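Local coordinates for thymine dioxygenase (Neurospora crassa, PDB 5C3Q), which probably hydroxylates the methyl group of thymine as a metal- and 2-oxoglutarate-dependent dioxygenase, holding thymine and 2-oxoglutarate together in one pocket, at residues A[254-258]-A[268-273]; A[258-262]-A[326-330]; A[223-227]-A[251-255]; A[297-303]-A[319-324]. All coordinates share one frame. Numbering follows the deposited sequence.

Contact 1 (A[254-258]-A[268-273]); sequences VNAGD and IKSTVH. With NI (nickel (II) ion), chain E; EDO (1,2-ethanediol), chain H.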
loop_
_atom_site.group_PDB
_atom_site.type_symbol
_atom_site.label_atom_id
_atom_site.label_comp_id
_atom_site.label_asym_id
_atom_site.label_seq_id
_atom_site.Cartn_x
_atom_site.Cartn_y
_atom_site.Cartn_z
ATOM N N VAL A 254 -1.498 6.369 4.766
ATOM C CA VAL A 254 -0.637 5.348 5.346
ATOM C C VAL A 254 -1.473 4.357 6.132
ATOM O O VAL A 254 -2.279 4.744 6.985
ATOM C CB VAL A 254 0.435 5.952 6.273
ATOM C CG1 VAL A 254 1.412 4.874 6.719
ATOM C CG2 VAL A 254 1.182 7.082 5.578
ATOM N N ASN A 255 -1.291 3.076 5.833
ATOM C CA ASN A 255 -1.990 2.027 6.562
ATOM C C ASN A 255 -1.056 0.920 7.014
ATOM O O ASN A 255 -0.091 0.585 6.328
ATOM C CB ASN A 255 -3.127 1.450 5.719
ATOM C CG ASN A 255 -2.635 0.716 4.490
ATOM O OD1 ASN A 255 -2.250 1.337 3.503
ATOM N ND2 ASN A 255 -2.662 -0.612 4.536
ATOM N N ALA A 256 -1.359 0.347 8.171
ATOM C CA ALA A 256 -0.592 -0.773 8.690
ATOM C C ALA A 256 -0.969 -2.040 7.936
ATOM O O ALA A 256 -2.115 -2.210 7.546
ATOM C CB ALA A 256 -0.850 -0.945 10.174
ATOM N N GLY A 257 0.008 -2.916 7.721
ATOM C CA GLY A 257 -0.229 -4.213 7.106
ATOM C C GLY A 257 -0.320 -5.345 8.122
ATOM O O GLY A 257 -0.131 -5.148 9.321
ATOM N N ASP A 258 -0.577 -6.548 7.621
ATOM C CA ASP A 258 -0.840 -7.702 8.474
ATOM C C ASP A 258 0.336 -8.090 9.348
ATOM O O ASP A 258 0.143 -8.549 10.468
ATOM C CB ASP A 258 -1.310 -8.888 7.629
ATOM C CG ASP A 258 -2.662 -8.636 6.983
ATOM O OD1 ASP A 258 -3.400 -7.754 7.487
ATOM O OD2 ASP A 258 -2.991 -9.310 5.980
ATOM N N ILE A 268 -2.177 -2.784 16.951
ATOM C CA ILE A 268 -2.312 -2.024 15.711
ATOM C C ILE A 268 -3.183 -2.804 14.725
ATOM O O ILE A 268 -3.062 -4.026 14.620
ATOM C CB ILE A 268 -0.932 -1.701 15.106
ATOM C CG1 ILE A 268 -0.262 -0.609 15.954
ATOM C CG2 ILE A 268 -1.071 -1.262 13.648
ATOM C CD1 ILE A 268 1.194 -0.353 15.646
ATOM N N LYS A 269 -4.061 -2.090 14.016
ATOM C CA LYS A 269 -5.040 -2.706 13.119
ATOM C C LYS A 269 -4.555 -2.714 11.674
ATOM O O LYS A 269 -3.962 -1.743 11.213
ATOM C CB LYS A 269 -6.382 -1.954 13.166
ATOM C CG LYS A 269 -6.885 -1.590 14.553
ATOM C CD LYS A 269 -7.177 -2.809 15.411
ATOM C CE LYS A 269 -7.660 -2.381 16.790
ATOM N NZ LYS A 269 -8.105 -3.516 17.631
ATOM N N SER A 270 -4.812 -3.816 10.970
ATOM C CA SER A 270 -4.642 -3.881 9.524
ATOM C C SER A 270 -6.033 -3.995 8.924
ATOM O O SER A 270 -6.715 -4.995 9.125
ATOM C CB SER A 270 -3.792 -5.078 9.110
ATOM O OG SER A 270 -3.662 -5.108 7.695
ATOM N N THR A 271 -6.446 -2.967 8.192
ATOM C CA THR A 271 -7.855 -2.779 7.845
ATOM C C THR A 271 -8.120 -3.087 6.380
ATOM O O THR A 271 -7.305 -2.769 5.506
ATOM C CB THR A 271 -8.283 -1.339 8.179
ATOM O OG1 THR A 271 -7.998 -1.090 9.560
ATOM C CG2 THR A 271 -9.768 -1.107 7.931
ATOM N N VAL A 272 -9.273 -3.702 6.130
ATOM C CA VAL A 272 -9.679 -4.109 4.794
ATOM C C VAL A 272 -9.997 -2.862 3.978
ATOM O O VAL A 272 -10.653 -1.941 4.468
ATOM C CB VAL A 272 -10.906 -5.047 4.842
ATOM C CG1 VAL A 272 -11.412 -5.382 3.441
ATOM C CG2 VAL A 272 -10.570 -6.332 5.597
ATOM N N HIS A 273 -9.516 -2.841 2.737
ATOM C CA HIS A 273 -9.772 -1.742 1.821
ATOM C C HIS A 273 -9.868 -2.244 0.382
ATOM O O HIS A 273 -9.483 -3.372 0.077
ATOM C CB HIS A 273 -8.687 -0.668 1.955
ATOM C CG HIS A 273 -7.295 -1.198 1.850
ATOM N ND1 HIS A 273 -6.727 -1.999 2.819
ATOM C CD2 HIS A 273 -6.357 -1.046 0.889
ATOM C CE1 HIS A 273 -5.499 -2.319 2.455
ATOM N NE2 HIS A 273 -5.252 -1.754 1.289
HETATM NI NI NI E . -3.900 -2.345 -0.406
HETATM C C1 EDO H . -11.164 -0.587 11.759
HETATM O O1 EDO H . -12.408 -1.266 11.970
HETATM C C2 EDO H . -10.032 -1.467 12.275
HETATM O O2 EDO H . -9.696 -2.469 11.305
HETATM O O HOH W 1 -4.563 -0.899 7.706
HETATM O O HOH W 2 -2.626 -0.582 -0.023
#
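This contact carries the second histidine of the metal-binding facial triad of a double-stranded beta-helix oxygenase. His273 NE2 lies 2.2 Å from the nickel, which probably occupies the place of iron, and His216 and Asp218 complete the protein's share of the site. The extended run 268-273 that delivers the histidine crosses the end of the core strand 251-256 where Gly257, an N-cap residue, starts the next helix. Ser270 OG donates a 2.7 Å hydrogen bond to Asp258 OD1; the other oxygen of that carboxylate is taken by Thr217 and Arg330. Beside this bond the methyl CB of Ala256 lies 3.5 Å from Ile268 CG2, a small apolar touch. The two backbones are joined by a water, which donates to Ala256 O (2.8 Å) and accepts from Thr271 N (2.8 Å). Nearer the metal, Asn255 ND2 comes within 3.9 Å of His273 CE1 while its strongest polar partner is Asp218, so Asn255 lies beside two of the metal-binding residues. The imidazole is oriented from its far nitrogen as well: His273 ND1 donates to Thr271 O at 2.9 Å.

Contact 2 (A[258-262]-A[326-330]); sequences DLLAR and YLVQR. With EDO (1,2-ethanediol), chain J; EDO (1,2-ethanediol), chain K.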
loop_
_atom_site.group_PDB
_atom_site.type_symbol
_atom_site.label_atom_id
_atom_site.label_comp_id
_atom_site.label_asym_id
_atom_site.label_seq_id
_atom_site.Cartn_x
_atom_site.Cartn_y
_atom_site.Cartn_z
ATOM N N ASP A 258 -0.577 -6.548 7.621
ATOM C CA ASP A 258 -0.840 -7.702 8.474
ATOM C C ASP A 258 0.336 -8.090 9.348
ATOM O O ASP A 258 0.143 -8.549 10.468
ATOM C CB ASP A 258 -1.310 -8.888 7.629
ATOM C CG ASP A 258 -2.662 -8.636 6.983
ATOM O OD1 ASP A 258 -3.400 -7.754 7.487
ATOM O OD2 ASP A 258 -2.991 -9.310 5.980
ATOM N N LEU A 259 1.556 -7.895 8.852
ATOM C CA LEU A 259 2.734 -8.246 9.626
ATOM C C LEU A 259 2.878 -7.308 10.835
ATOM O O LEU A 259 3.197 -7.759 11.937
ATOM C CB LEU A 259 3.988 -8.233 8.736
ATOM C CG LEU A 259 5.084 -9.294 8.895
ATOM C CD1 LEU A 259 4.585 -10.658 9.363
ATOM C CD2 LEU A 259 5.836 -9.431 7.572
ATOM N N LEU A 260 2.616 -6.016 10.647
ATOM C CA LEU A 260 2.659 -5.071 11.777
ATOM C C LEU A 260 1.543 -5.355 12.786
ATOM O O LEU A 260 1.767 -5.303 13.987
ATOM C CB LEU A 260 2.599 -3.612 11.299
ATOM C CG LEU A 260 2.653 -2.531 12.389
ATOM C CD1 LEU A 260 3.857 -2.700 13.307
ATOM C CD2 LEU A 260 2.672 -1.147 11.759
ATOM N N ALA A 261 0.350 -5.667 12.294
ATOM C CA ALA A 261 -0.760 -6.070 13.163
ATOM C C ALA A 261 -0.323 -7.203 14.085
ATOM O O ALA A 261 -0.460 -7.124 15.306
ATOM C CB ALA A 261 -1.955 -6.504 12.325
ATOM N N ARG A 262 0.237 -8.240 13.475
ATOM C CA ARG A 262 0.734 -9.409 14.192
ATOM C C ARG A 262 1.908 -9.067 15.125
ATOM O O ARG A 262 1.947 -9.496 16.274
ATOM C CB ARG A 262 1.175 -10.449 13.167
ATOM C CG ARG A 262 1.630 -11.758 13.758
ATOM C CD ARG A 262 2.299 -12.610 12.702
ATOM N NE ARG A 262 2.663 -13.895 13.285
ATOM C CZ ARG A 262 2.229 -15.084 12.874
ATOM N NH1 ARG A 262 1.421 -15.203 11.825
ATOM N NH2 ARG A 262 2.643 -16.166 13.522
ATOM N N TYR A 326 6.924 -15.351 5.600
ATOM C CA TYR A 326 5.510 -14.977 5.675
ATOM C C TYR A 326 5.050 -14.298 4.386
ATOM O O TYR A 326 4.019 -14.656 3.824
ATOM C CB TYR A 326 5.254 -14.055 6.867
ATOM C CG TYR A 326 3.817 -13.604 6.973
ATOM C CD1 TYR A 326 2.861 -14.417 7.569
ATOM C CD2 TYR A 326 3.408 -12.371 6.462
ATOM C CE1 TYR A 326 1.541 -14.016 7.666
ATOM C CE2 TYR A 326 2.087 -11.963 6.552
ATOM C CZ TYR A 326 1.159 -12.792 7.154
ATOM O OH TYR A 326 -0.161 -12.405 7.253
ATOM N N LEU A 327 5.824 -13.323 3.918
ATOM C CA LEU A 327 5.448 -12.562 2.724
ATOM C C LEU A 327 5.317 -13.433 1.483
ATOM O O LEU A 327 4.345 -13.299 0.740
ATOM C CB LEU A 327 6.452 -11.444 2.442
ATOM C CG LEU A 327 6.353 -10.195 3.315
ATOM C CD1 LEU A 327 7.531 -9.289 3.004
ATOM C CD2 LEU A 327 5.041 -9.454 3.095
ATOM N N VAL A 328 6.293 -14.310 1.248
ATOM C CA VAL A 328 6.243 -15.178 0.068
ATOM C C VAL A 328 5.031 -16.102 0.119
ATOM O O VAL A 328 4.410 -16.348 -0.908
ATOM C CB VAL A 328 7.540 -15.991 -0.187
ATOM C CG1 VAL A 328 8.670 -15.062 -0.590
ATOM C CG2 VAL A 328 7.939 -16.840 1.011
ATOM N N GLN A 329 4.678 -16.577 1.312
ATOM C CA GLN A 329 3.464 -17.377 1.482
ATOM C C GLN A 329 2.214 -16.598 1.069
ATOM O O GLN A 329 1.343 -17.144 0.397
ATOM C CB GLN A 329 3.344 -17.893 2.920
ATOM C CG GLN A 329 4.338 -19.007 3.223
ATOM C CD GLN A 329 4.410 -19.450 4.683
ATOM O OE1 GLN A 329 5.149 -20.382 4.999
ATOM N NE2 GLN A 329 3.663 -18.797 5.574
ATOM N N ARG A 330 2.138 -15.321 1.445
ATOM C CA ARG A 330 1.005 -14.473 1.056
ATOM C C ARG A 330 1.004 -14.197 -0.450
ATOM O O ARG A 330 -0.039 -14.254 -1.100
ATOM C CB ARG A 330 1.021 -13.137 1.819
ATOM C CG ARG A 330 0.881 -13.247 3.337
ATOM C CD ARG A 330 -0.464 -13.804 3.784
ATOM N NE ARG A 330 -1.590 -12.978 3.350
ATOM C CZ ARG A 330 -2.047 -11.903 3.987
ATOM N NH1 ARG A 330 -1.481 -11.486 5.114
ATOM N NH2 ARG A 330 -3.082 -11.233 3.492
HETATM C C1 EDO J . 0.322 -16.988 5.806
HETATM O O1 EDO J . 1.746 -16.830 5.819
HETATM C C2 EDO J . -0.027 -18.423 5.424
HETATM O O2 EDO J . -1.172 -18.481 4.562
HETATM C C1 EDO K . 1.920 -18.957 11.902
HETATM O O1 EDO K . 1.868 -19.243 13.308
HETATM C C2 EDO K . 0.599 -18.317 11.492
HETATM O O2 EDO K . 0.742 -17.459 10.353
#
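A salt bridge spans two helices here: Arg330 NH1 and NH2 donate to the same carboxylate oxygen, Asp258 OD2, at 2.8 and 3.1 Å. The pair joins the short helix 258-263, which follows a core strand of the double-stranded beta-helix fold, to the C-terminal helix segment 326-330. Asp258 is a shared acceptor, since OD2 also meets Thr217 and OD1 meets Ser270. The arginine is steadied one helical turn back along its own helix, where Arg330 NH1 donates to Tyr326 OH at 2.7 Å; the phenol and the carboxylate thus converge on one guanidinium, with Asp258 CB 3.7 Å from Tyr326 OH. The segment axes come no closer than 12.4 Å and run at 134° to each other, so the contact is made by side chains across the gap and not by close backbone approach. Tyr326 has the largest area covered by the partner segment. Leu259 CD1 lies over one face of its ring, 4.0 Å from the centroid, in a CH-pi contact whose nearest ring atom is Tyr326 CD2 at 3.6 Å. Arg262, which also bonds to Glu319, brings NH1 to 4.3 Å from Tyr326 CE1, and Ile321 packs against Leu259, Arg262 and Tyr326 together. Deeper in, towards the bound thymine, the two leucines make a looser apolar touch: Leu259 CD2 stands 4.4 Å from Leu327 CG.

Contact 3 (A[223-227]-A[251-255]); sequences TLLFQ and TVVVN. With AKG (2-oxoglutaric acid), chain F.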
loop_
_atom_site.group_PDB
_atom_site.type_symbol
_atom_site.label_atom_id
_atom_site.label_comp_id
_atom_site.label_asym_id
_atom_site.label_seq_id
_atom_site.Cartn_x
_atom_site.Cartn_y
_atom_site.Cartn_z
ATOM N N THR A 223 1.995 0.615 4.448
ATOM C CA THR A 223 1.929 0.953 3.045
ATOM C C THR A 223 1.788 2.457 2.938
ATOM O O THR A 223 1.000 3.062 3.667
ATOM C CB THR A 223 0.742 0.267 2.342
ATOM O OG1 THR A 223 0.875 -1.150 2.454
ATOM C CG2 THR A 223 0.680 0.648 0.856
ATOM N N LEU A 224 2.582 3.053 2.053
ATOM C CA LEU A 224 2.474 4.469 1.744
ATOM C C LEU A 224 1.718 4.543 0.433
ATOM O O LEU A 224 2.237 4.120 -0.599
ATOM C CB LEU A 224 3.859 5.105 1.607
ATOM C CG LEU A 224 4.824 4.845 2.765
ATOM C CD1 LEU A 224 6.217 5.346 2.424
ATOM C CD2 LEU A 224 4.315 5.486 4.045
ATOM N N LEU A 225 0.490 5.048 0.484
ATOM C CA LEU A 225 -0.369 5.119 -0.694
ATOM C C LEU A 225 -0.529 6.554 -1.167
ATOM O O LEU A 225 -1.118 7.389 -0.477
ATOM C CB LEU A 225 -1.745 4.507 -0.411
ATOM C CG LEU A 225 -2.651 4.502 -1.649
ATOM C CD1 LEU A 225 -2.241 3.408 -2.623
ATOM C CD2 LEU A 225 -4.103 4.341 -1.254
ATOM N N PHE A 226 0.009 6.827 -2.351
ATOM C CA PHE A 226 -0.120 8.118 -3.001
ATOM C C PHE A 226 -1.221 7.975 -4.048
ATOM O O PHE A 226 -1.094 7.165 -4.972
ATOM C CB PHE A 226 1.201 8.510 -3.668
ATOM C CG PHE A 226 2.383 8.513 -2.735
ATOM C CD1 PHE A 226 3.091 7.345 -2.480
ATOM C CD2 PHE A 226 2.801 9.687 -2.129
ATOM C CE1 PHE A 226 4.184 7.342 -1.629
ATOM C CE2 PHE A 226 3.893 9.692 -1.267
ATOM C CZ PHE A 226 4.585 8.520 -1.019
ATOM N N GLN A 227 -2.309 8.728 -3.897
ATOM C CA GLN A 227 -3.414 8.668 -4.858
ATOM C C GLN A 227 -3.624 10.026 -5.520
ATOM O O GLN A 227 -3.344 11.070 -4.922
ATOM C CB GLN A 227 -4.708 8.171 -4.195
ATOM C CG GLN A 227 -5.302 9.073 -3.117
ATOM C CD GLN A 227 -6.614 8.538 -2.553
ATOM O OE1 GLN A 227 -7.317 7.767 -3.204
ATOM N NE2 GLN A 227 -6.955 8.959 -1.339
ATOM N N THR A 251 -1.371 14.774 0.297
ATOM C CA THR A 251 -1.303 13.879 1.446
ATOM C C THR A 251 -0.843 12.511 0.976
ATOM O O THR A 251 -0.914 12.191 -0.213
ATOM C CB THR A 251 -2.662 13.721 2.157
ATOM O OG1 THR A 251 -3.636 13.209 1.236
ATOM C CG2 THR A 251 -3.140 15.058 2.728
ATOM N N VAL A 252 -0.357 11.714 1.916
ATOM C CA VAL A 252 -0.120 10.300 1.675
ATOM C C VAL A 252 -0.993 9.538 2.658
ATOM O O VAL A 252 -1.055 9.875 3.845
ATOM C CB VAL A 252 1.375 9.904 1.805
ATOM C CG1 VAL A 252 1.957 10.287 3.159
ATOM C CG2 VAL A 252 1.562 8.413 1.550
ATOM N N VAL A 253 -1.697 8.534 2.146
ATOM C CA VAL A 253 -2.501 7.673 2.981
ATOM C C VAL A 253 -1.582 6.549 3.450
ATOM O O VAL A 253 -0.944 5.879 2.634
ATOM C CB VAL A 253 -3.720 7.125 2.214
ATOM C CG1 VAL A 253 -4.542 6.200 3.093
ATOM C CG2 VAL A 253 -4.584 8.275 1.712
ATOM N N VAL A 254 -1.498 6.369 4.766
ATOM C CA VAL A 254 -0.637 5.348 5.346
ATOM C C VAL A 254 -1.473 4.357 6.132
ATOM O O VAL A 254 -2.279 4.744 6.985
ATOM C CB VAL A 254 0.435 5.952 6.273
ATOM C CG1 VAL A 254 1.412 4.874 6.719
ATOM C CG2 VAL A 254 1.182 7.082 5.578
ATOM N N ASN A 255 -1.291 3.076 5.833
ATOM C CA ASN A 255 -1.990 2.027 6.562
ATOM C C ASN A 255 -1.056 0.920 7.014
ATOM O O ASN A 255 -0.091 0.585 6.328
ATOM C CB ASN A 255 -3.127 1.450 5.719
ATOM C CG ASN A 255 -2.635 0.716 4.490
ATOM O OD1 ASN A 255 -2.250 1.337 3.503
ATOM N ND2 ASN A 255 -2.662 -0.612 4.536
HETATM C C1 AKG F . -2.952 -1.957 -3.190
HETATM O O1 AKG F . -2.706 -2.794 -2.282
HETATM O O2 AKG F . -2.333 -1.967 -4.273
HETATM C C2 AKG F . -4.001 -0.946 -2.981
HETATM O O5 AKG F . -4.731 -1.020 -1.995
HETATM C C3 AKG F . -4.173 0.175 -3.988
HETATM C C4 AKG F . -5.197 1.195 -3.497
HETATM C C5 AKG F . -5.319 2.364 -4.447
HETATM O O3 AKG F . -5.725 3.449 -3.982
HETATM O O4 AKG F . -5.030 2.223 -5.655
HETATM O O HOH W 3 -2.433 9.972 -1.313
HETATM O O HOH W 4 -5.231 11.554 -0.402
#
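Two neighbouring antiparallel strands, 223-227 and 251-255, pair in the middle of the large sheet, buried throughout. Thr223 and Asn255 form a hydrogen-bonded pair, with Thr223 N to Asn255 O at 2.8 Å and Asn255 N to Thr223 O at 3.2 Å; Leu225 and Val253 form the next, with Leu225 N to Val253 O at 2.7 Å and Val253 N to Leu225 O at 2.9 Å. Between them sits the non-hydrogen-bonded pair Leu224 and Val254, where Val254 CA approaches Thr223 O at 3.3 Å in a CA-H...O contact. Direct bonding then gives way to a water bridge: one water accepts from Gln227 N and donates to both Leu225 O and Thr251 O. At this end of the strand Gln227 bonds to Arg288, which binds the cosubstrate. The sheet has two different faces. Leu224 CD2 and Val254 CG2 meet at 3.8 Å, and the leucine continues onto helix 147-173. Nearby, Val252 CG2 lies over the Phe226 ring, 3.9 Å from its centroid, in a CH-pi contact. The opposite face, bearing Thr223, Leu225, Val253 and Asn255, turns to the active site: Leu225 CD2 is 3.3 Å from O3 of 2-oxoglutarate, and Thr223 and Asn255 both bond to the metal ligand Asp218. Antiparallel strands with one face toward metal and cosubstrate belong to the jelly-roll core, the double-stranded beta-helix of 2-oxoglutarate oxygenases.

Contact 4 (A[297-303]-A[319-324]); sequences PNHKSYI and EGINSG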
loop_
_atom_site.group_PDB
_atom_site.type_symbol
_atom_site.label_atom_id
_atom_site.label_comp_id
_atom_site.label_asym_id
_atom_site.label_seq_id
_atom_site.Cartn_x
_atom_site.Cartn_y
_atom_site.Cartn_z
ATOM N N PRO A 297 9.305 -5.383 7.024
ATOM C CA PRO A 297 10.518 -5.617 7.795
ATOM C C PRO A 297 11.566 -6.269 6.899
ATOM O O PRO A 297 11.217 -6.809 5.845
ATOM C CB PRO A 297 10.072 -6.600 8.887
ATOM C CG PRO A 297 8.586 -6.569 8.888
ATOM C CD PRO A 297 8.172 -6.190 7.504
ATOM N N ASN A 298 12.831 -6.199 7.301
ATOM C CA ASN A 298 13.892 -6.905 6.595
ATOM C C ASN A 298 13.469 -8.359 6.442
ATOM O O ASN A 298 12.929 -8.938 7.384
ATOM C CB ASN A 298 15.211 -6.824 7.369
ATOM C CG ASN A 298 15.644 -5.392 7.653
ATOM O OD1 ASN A 298 15.242 -4.461 6.959
ATOM N ND2 ASN A 298 16.471 -5.216 8.675
ATOM N N HIS A 299 13.687 -8.948 5.267
ATOM C CA HIS A 299 13.260 -10.331 5.027
ATOM C C HIS A 299 13.863 -11.297 6.049
ATOM O O HIS A 299 13.244 -12.303 6.390
ATOM C CB HIS A 299 13.603 -10.790 3.600
ATOM C CG HIS A 299 12.816 -10.097 2.527
ATOM N ND1 HIS A 299 11.478 -9.789 2.658
ATOM C CD2 HIS A 299 13.176 -9.679 1.290
ATOM C CE1 HIS A 299 11.053 -9.197 1.557
ATOM N NE2 HIS A 299 12.064 -9.117 0.711
ATOM N N LYS A 300 15.063 -10.984 6.535
ATOM C CA LYS A 300 15.729 -11.793 7.561
ATOM C C LYS A 300 15.113 -11.666 8.966
ATOM O O LYS A 300 15.428 -12.467 9.846
ATOM C CB LYS A 300 17.221 -11.437 7.628
ATOM C CG LYS A 300 17.515 -10.060 8.219
ATOM C CD LYS A 300 18.963 -9.636 8.000
ATOM C CE LYS A 300 19.203 -8.237 8.541
ATOM N NZ LYS A 300 20.612 -7.797 8.358
ATOM N N SER A 301 14.251 -10.670 9.174
ATOM C CA SER A 301 13.715 -10.365 10.508
ATOM C C SER A 301 12.831 -11.457 11.087
ATOM O O SER A 301 12.010 -12.043 10.387
ATOM C CB SER A 301 12.903 -9.067 10.479
ATOM O OG SER A 301 13.746 -7.955 10.275
ATOM N N TYR A 302 13.002 -11.703 12.384
ATOM C CA TYR A 302 12.136 -12.594 13.136
ATOM C C TYR A 302 11.086 -11.749 13.850
ATOM O O TYR A 302 11.425 -10.899 14.667
ATOM C CB TYR A 302 12.956 -13.396 14.143
ATOM C CG TYR A 302 12.203 -14.538 14.778
ATOM C CD1 TYR A 302 11.800 -15.634 14.023
ATOM C CD2 TYR A 302 11.913 -14.533 16.140
ATOM C CE1 TYR A 302 11.116 -16.690 14.601
ATOM C CE2 TYR A 302 11.232 -15.588 16.730
ATOM C CZ TYR A 302 10.836 -16.662 15.958
ATOM O OH TYR A 302 10.160 -17.711 16.544
ATOM N N ILE A 303 9.817 -11.985 13.531
ATOM C CA ILE A 303 8.718 -11.147 14.014
ATOM C C ILE A 303 8.038 -11.767 15.235
ATOM O O ILE A 303 7.375 -12.793 15.127
ATOM C CB ILE A 303 7.679 -10.908 12.893
ATOM C CG1 ILE A 303 8.338 -10.241 11.677
ATOM C CG2 ILE A 303 6.499 -10.076 13.386
ATOM C CD1 ILE A 303 8.988 -8.897 11.948
ATOM N N GLU A 319 2.754 -17.054 17.449
ATOM C CA GLU A 319 4.112 -17.592 17.422
ATOM C C GLU A 319 4.990 -16.681 16.580
ATOM O O GLU A 319 4.505 -16.006 15.673
ATOM C CB GLU A 319 4.136 -19.000 16.813
ATOM C CG GLU A 319 3.459 -20.063 17.659
ATOM C CD GLU A 319 3.644 -21.469 17.110
ATOM O OE1 GLU A 319 4.771 -21.808 16.688
ATOM O OE2 GLU A 319 2.660 -22.242 17.114
ATOM N N GLY A 320 6.285 -16.667 16.878
ATOM C CA GLY A 320 7.241 -15.920 16.067
ATOM C C GLY A 320 7.307 -16.467 14.649
ATOM O O GLY A 320 7.130 -17.659 14.432
ATOM N N ILE A 321 7.532 -15.586 13.677
ATOM C CA ILE A 321 7.708 -16.000 12.285
ATOM C C ILE A 321 8.783 -15.172 11.601
ATOM O O ILE A 321 9.025 -14.020 11.967
ATOM C CB ILE A 321 6.415 -15.852 11.452
ATOM C CG1 ILE A 321 5.742 -14.506 11.734
ATOM C CG2 ILE A 321 5.457 -17.002 11.731
ATOM C CD1 ILE A 321 4.829 -14.049 10.626
ATOM N N ASN A 322 9.414 -15.774 10.601
ATOM C CA ASN A 322 10.327 -15.056 9.730
ATOM C C ASN A 322 9.531 -14.180 8.770
ATOM O O ASN A 322 8.612 -14.657 8.109
ATOM C CB ASN A 322 11.189 -16.027 8.925
ATOM C CG ASN A 322 12.012 -15.322 7.872
ATOM O OD1 ASN A 322 11.715 -15.409 6.683
ATOM N ND2 ASN A 322 13.024 -14.586 8.306
ATOM N N SER A 323 9.906 -12.910 8.685
ATOM C CA SER A 323 9.205 -11.936 7.850
ATOM C C SER A 323 9.178 -12.346 6.372
ATOM O O SER A 323 8.112 -12.411 5.758
ATOM C CB SER A 323 9.863 -10.560 7.994
ATOM O OG SER A 323 9.107 -9.568 7.330
ATOM N N GLY A 324 10.353 -12.619 5.814
ATOM C CA GLY A 324 10.481 -12.992 4.402
ATOM C C GLY A 324 9.608 -14.172 4.022
ATOM O O GLY A 324 8.876 -14.123 3.033
HETATM O O HOH W 5 9.978 -9.061 4.991
HETATM O O HOH W 6 13.878 -14.876 11.207
HETATM O O HOH W 7 4.472 -13.114 15.425
#
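A tight turn clasped to the start of a helix, followed by a two-stranded antiparallel sheet, joins the chain beyond the last core strand to the C-terminal helix. Pro297 opens the segment with CG 3.4 Å from Ser323 OG, and a water bonded to Pro297 O, His299 ND1 and Ser323 OG fills the space alongside. Asn298 begins a type I beta turn closed by Ser301 N to Asn298 O at 2.8 Å, while its own amide group is held by Val186 and Asp185. Within the turn, His299 O takes two donors, Gly324 N at 3.0 Å and Asn322 ND2 at 3.0 Å. Asn322 is the helix N-cap and its OD1 receives Lys325 N, so one side chain caps the helix and grips the turn together. The approach is close, with the CA atoms of His299 and Gly324 3.9 Å apart; a CB on Gly324 would clash with His299 O. Lys300 O receives a bond from a second water, which also accepts from Asn322 ND2. Ser301 O then accepts from Ser323 N at 2.8 Å. Tyr302 pairs with Asn322 without backbone bonds, its OH reaching over Gly320 CA at 3.5 Å, where a CB would again clash. Ile303 completes the sheet opposite Ile321: Ile303 N donates to Ile321 O at 2.7 Å, and Ile321 N returns a 3.2 Å bond to Ile303 O.

The four contacts illustrate how an oxygenase core is tied to its periphery. Contact 3 supplies the inner wall by the cosubstrate, and its strand 251-256 runs into contact 1, which shares Val254 and Asn255 and brings His273 to the metal. Asp258 then passes the connection to contact 2, the centres of contacts 1 and 2 lying 11 Å apart, with Ile268 O 3.6 Å from Ala261 CB. Contact 4 carries it outward: Arg262 NH2 probably bonds to Glu319 O at 2.8 Å, and Leu259 CD1 packs on Ile321 CD1 at 3.6 Å. Contacts 3 and 4 do not touch, their nearest atoms about 10 Å apart. In contact 2 the Leu327 side chain comes within about 5 Å of thymine.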